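Local coordinates for antitoxin HipB (Escherichia coli, PDB 4Z5H), which neutralises the toxin HipA and, as a homodimer, binds and bends operator DNA to repress the hipBA operon promoter, at a contact of chain A with DNA. Residues are numbered along the deposited sequence; one frame, centred on the assembly and turned at random.

A contact of chain A with DNA. Residues 26, 37-38, 41, 45. With nucleotides of chain B.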
ATOM      1  N   GLN A  26      10.583   2.625 -16.639  1.00 12.60           N
ATOM      2  CA  GLN A  26       9.847   3.521 -15.804  1.00 12.46           C
ATOM      3  C   GLN A  26       9.014   4.412 -16.719  1.00 18.87           C
ATOM      4  O   GLN A  26       7.854   4.620 -16.474  1.00 14.98           O
ATOM      5  CB  GLN A  26      10.780   4.360 -14.938  1.00 14.47           C
ATOM      6  CG  GLN A  26      11.603   3.603 -13.900  1.00 12.63           C
ATOM      7  CD  GLN A  26      12.373   4.533 -12.985  1.00 13.90           C
ATOM      8  OE1 GLN A  26      12.408   5.709 -13.201  1.00 13.13           O
ATOM      9  NE2 GLN A  26      12.963   3.994 -11.958  1.00 10.96           N
ATOM     10  N   GLN A  37       7.588   9.914 -14.843  1.00 15.42           N
ATOM     11  CA  GLN A  37       8.640   8.929 -14.716  1.00 14.60           C
ATOM     12  C   GLN A  37       9.403   9.210 -13.434  1.00 14.59           C
ATOM     13  O   GLN A  37       9.780   8.313 -12.727  1.00 12.02           O
ATOM     14  CB  GLN A  37       9.576   8.989 -15.919  1.00 17.09           C
ATOM     15  CG  GLN A  37      10.859   8.197 -15.773  1.00 14.53           C
ATOM     16  CD  GLN A  37      12.001   9.006 -15.199  1.00 16.79           C
ATOM     17  OE1 GLN A  37      12.231  10.105 -15.602  1.00 17.45           O
ATOM     18  NE2 GLN A  37      12.701   8.452 -14.252  1.00 14.13           N
ATOM     19  N   ALA A  38       9.562  10.484 -13.132  1.00 13.07           N
ATOM     20  CA  ALA A  38      10.273  10.918 -11.955  1.00 15.78           C
ATOM     21  C   ALA A  38       9.585  10.380 -10.708  1.00 13.62           C
ATOM     22  O   ALA A  38      10.224   9.999  -9.777  1.00 14.29           O
ATOM     23  CB  ALA A  38      10.364  12.425 -11.907  1.00 17.22           C
ATOM     24  N   SER A  41      10.489   6.839 -10.235  1.00 14.01           N
ATOM     25  CA  SER A  41      11.836   6.770  -9.711  1.00 12.54           C
ATOM     26  C   SER A  41      11.816   7.080  -8.199  1.00 13.10           C
ATOM     27  O   SER A  41      12.451   6.412  -7.428  1.00 13.74           O
ATOM     28  CB  SER A  41      12.773   7.701 -10.469  1.00 11.27           C
ATOM     29  OG  SER A  41      13.999   7.828  -9.824  1.00 11.97           O
ATOM     30  N   ASN A  45      12.995   4.330  -5.178  1.00 11.65           N
ATOM     31  CA  ASN A  45      14.123   4.684  -4.342  1.00 16.12           C
ATOM     32  C   ASN A  45      13.826   5.311  -2.994  1.00 16.26           C
ATOM     33  O   ASN A  45      14.577   5.161  -2.074  1.00 18.09           O
ATOM     34  CB  ASN A  45      15.102   5.533  -5.141  1.00 16.67           C
ATOM     35  CG  ASN A  45      15.622   4.790  -6.331  1.00 20.81           C
ATOM     36  OD1 ASN A  45      16.354   3.836  -6.181  1.00 20.09           O
ATOM     37  ND2 ASN A  45      15.194   5.181  -7.509  1.00 16.77           N
TER
ATOM     38  P    DT B   2      14.813   2.241 -16.653  1.00 13.45           P
ATOM     39  OP1  DT B   2      14.991   0.974 -15.992  1.00 13.92           O
ATOM     40  OP2  DT B   2      13.485   2.676 -17.015  1.00 13.95           O
ATOM     41  O5'  DT B   2      15.436   3.394 -15.771  1.00 14.60           O
ATOM     42  C5'  DT B   2      16.780   3.326 -15.300  1.00 16.12           C
ATOM     43  C4'  DT B   2      17.155   4.601 -14.583  1.00 14.66           C
ATOM     44  O4'  DT B   2      17.346   5.673 -15.532  1.00 16.74           O
ATOM     45  C3'  DT B   2      16.139   5.115 -13.558  1.00 14.82           C
ATOM     46  O3'  DT B   2      16.870   5.600 -12.439  1.00 17.11           O
ATOM     47  C2'  DT B   2      15.523   6.311 -14.251  1.00 14.73           C
ATOM     48  C1'  DT B   2      16.720   6.828 -15.029  1.00 16.95           C
ATOM     49  N1   DT B   2      16.442   7.731 -16.156  1.00 16.56           N
ATOM     50  C2   DT B   2      17.376   8.694 -16.466  1.00 15.64           C
ATOM     51  O2   DT B   2      18.419   8.831 -15.860  1.00 13.61           O
ATOM     52  N3   DT B   2      17.031   9.505 -17.514  1.00 13.66           N
ATOM     53  C4   DT B   2      15.881   9.445 -18.271  1.00 16.57           C
ATOM     54  O4   DT B   2      15.715  10.237 -19.183  1.00 16.17           O
ATOM     55  C5   DT B   2      14.937   8.426 -17.878  1.00 13.63           C
ATOM     56  C7   DT B   2      13.662   8.283 -18.646  1.00 13.29           C
ATOM     57  C6   DT B   2      15.265   7.624 -16.860  1.00 16.20           C
ATOM     58  P    DA B   3      16.493   5.227 -10.969  1.00 13.92           P
ATOM     59  OP1  DA B   3      16.927   3.880 -10.724  1.00 14.59           O
ATOM     60  OP2  DA B   3      15.102   5.576 -10.747  1.00 14.57           O
ATOM     61  O5'  DA B   3      17.398   6.224 -10.148  1.00 12.48           O
ATOM     62  C5'  DA B   3      18.818   6.259 -10.355  1.00 17.18           C
ATOM     63  C4'  DA B   3      19.342   7.676 -10.379  1.00 16.11           C
ATOM     64  O4'  DA B   3      18.921   8.362 -11.577  1.00 15.93           O
ATOM     65  C3'  DA B   3      18.931   8.566  -9.206  1.00 17.28           C
ATOM     66  O3'  DA B   3      20.096   9.265  -8.785  1.00 19.79           O
ATOM     67  C2'  DA B   3      17.887   9.482  -9.810  1.00 18.50           C
ATOM     68  C1'  DA B   3      18.348   9.602 -11.248  1.00 16.16           C
ATOM     69  N9   DA B   3      17.294   9.871 -12.218  1.00 16.66           N
ATOM     70  C8   DA B   3      16.064   9.279 -12.306  1.00 15.80           C
ATOM     71  N7   DA B   3      15.333   9.725 -13.295  1.00 18.51           N
ATOM     72  C5   DA B   3      16.146  10.660 -13.916  1.00 17.45           C
ATOM     73  C6   DA B   3      15.956  11.490 -15.035  1.00 18.61           C
ATOM     74  N6   DA B   3      14.839  11.514 -15.760  1.00 13.74           N
ATOM     75  N1   DA B   3      16.962  12.319 -15.376  1.00 17.71           N
ATOM     76  C2   DA B   3      18.081  12.297 -14.652  1.00 17.04           C
ATOM     77  N3   DA B   3      18.375  11.577 -13.576  1.00 17.30           N
ATOM     78  C4   DA B   3      17.356  10.763 -13.260  1.00 17.73           C
ATOM     79  P    DT B   4      20.098  10.191  -7.518  1.00 22.69           P
ATOM     80  OP1  DT B   4      21.453  10.183  -6.990  1.00 27.63           O
ATOM     81  OP2  DT B   4      18.995   9.817  -6.657  1.00 27.83           O
ATOM     82  O5'  DT B   4      19.765  11.616  -8.120  1.00 25.08           O
ATOM     83  C5'  DT B   4      20.594  12.171  -9.141  1.00 25.11           C
ATOM     84  C4'  DT B   4      19.985  13.433  -9.701  1.00 24.43           C
ATOM     85  O4'  DT B   4      18.961  13.125 -10.659  1.00 23.50           O
ATOM     86  C3'  DT B   4      19.337  14.367  -8.679  1.00 26.37           C
ATOM     87  O3'  DT B   4      20.205  15.488  -8.544  1.00 33.81           O
ATOM     88  C2'  DT B   4      18.016  14.758  -9.317  1.00 22.21           C
ATOM     89  C1'  DT B   4      18.111  14.234 -10.732  1.00 20.97           C
ATOM     90  N1   DT B   4      16.837  13.796 -11.312  1.00 20.80           N
ATOM     91  C2   DT B   4      16.457  14.350 -12.511  1.00 21.91           C
ATOM     92  O2   DT B   4      17.134  15.162 -13.108  1.00 23.13           O
ATOM     93  N3   DT B   4      15.250  13.908 -12.989  1.00 18.93           N
ATOM     94  C4   DT B   4      14.407  12.987 -12.404  1.00 20.49           C
ATOM     95  O4   DT B   4      13.360  12.684 -12.956  1.00 15.14           O
ATOM     96  C5   DT B   4      14.870  12.444 -11.145  1.00 20.38           C
ATOM     97  C7   DT B   4      14.027  11.433 -10.435  1.00 16.34           C
ATOM     98  C6   DT B   4      16.047  12.869 -10.671  1.00 19.54           C
TER
HETATM   99  O   HOH W   1      18.010   3.040  -8.500  1.00 24.24           O
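OP2 of the DA3 phosphate is gripped from two helices of the helix-turn-helix: Ser41 OG donates to it at 2.7 Å, and the side-chain amide Gln26 NE2 at 2.9 Å, with the phosphate oxygen 18° out of the plane of the Gln26 amide. Ser41 turns OG anti to its own backbone N (chi1 169°), which points the hydroxyl at the phosphate while CB packs against the C7 methyl of DT4. Asn45 adds a weak contact to OP2 through ND2, and its OD1 reaches OP1 of the same phosphate through a water. One helical turn before Ser41, Gln37 reads the base of DA3 in the major groove. Its chain bends at chi2 (-91°) and presents both amide atoms to the Hoogsteen edge: Gln37 OE1 accepts from the exocyclic amino N6 of DA3 at 3.0 Å, and Gln37 NE2 donates to DA3 N7 at 3.1 Å with N7 in the amide plane. This paired donor and acceptor is the classic glutamine reading of adenine. The other hydrogen of Gln37 NE2 goes to Gln26 OE1 at 3.0 Å, almost in line with that carbonyl, so Gln26, bonded to the DA3 phosphate through NE2, probably helps hold the Gln37 amide in the rotation that suits adenine. At the start of helix 26-33, the backbone Gln26 N also holds OP2 of DT2 at 2.9 Å. Methyl contacts flank the adenine: Gln37 CD meets DT2 C7, and Ala38 CB meets DT4 C7 at 4.1 Å. Recognition helix 37-45 is thereby seated in the groove, where HipB recognises its operator and represses transcription.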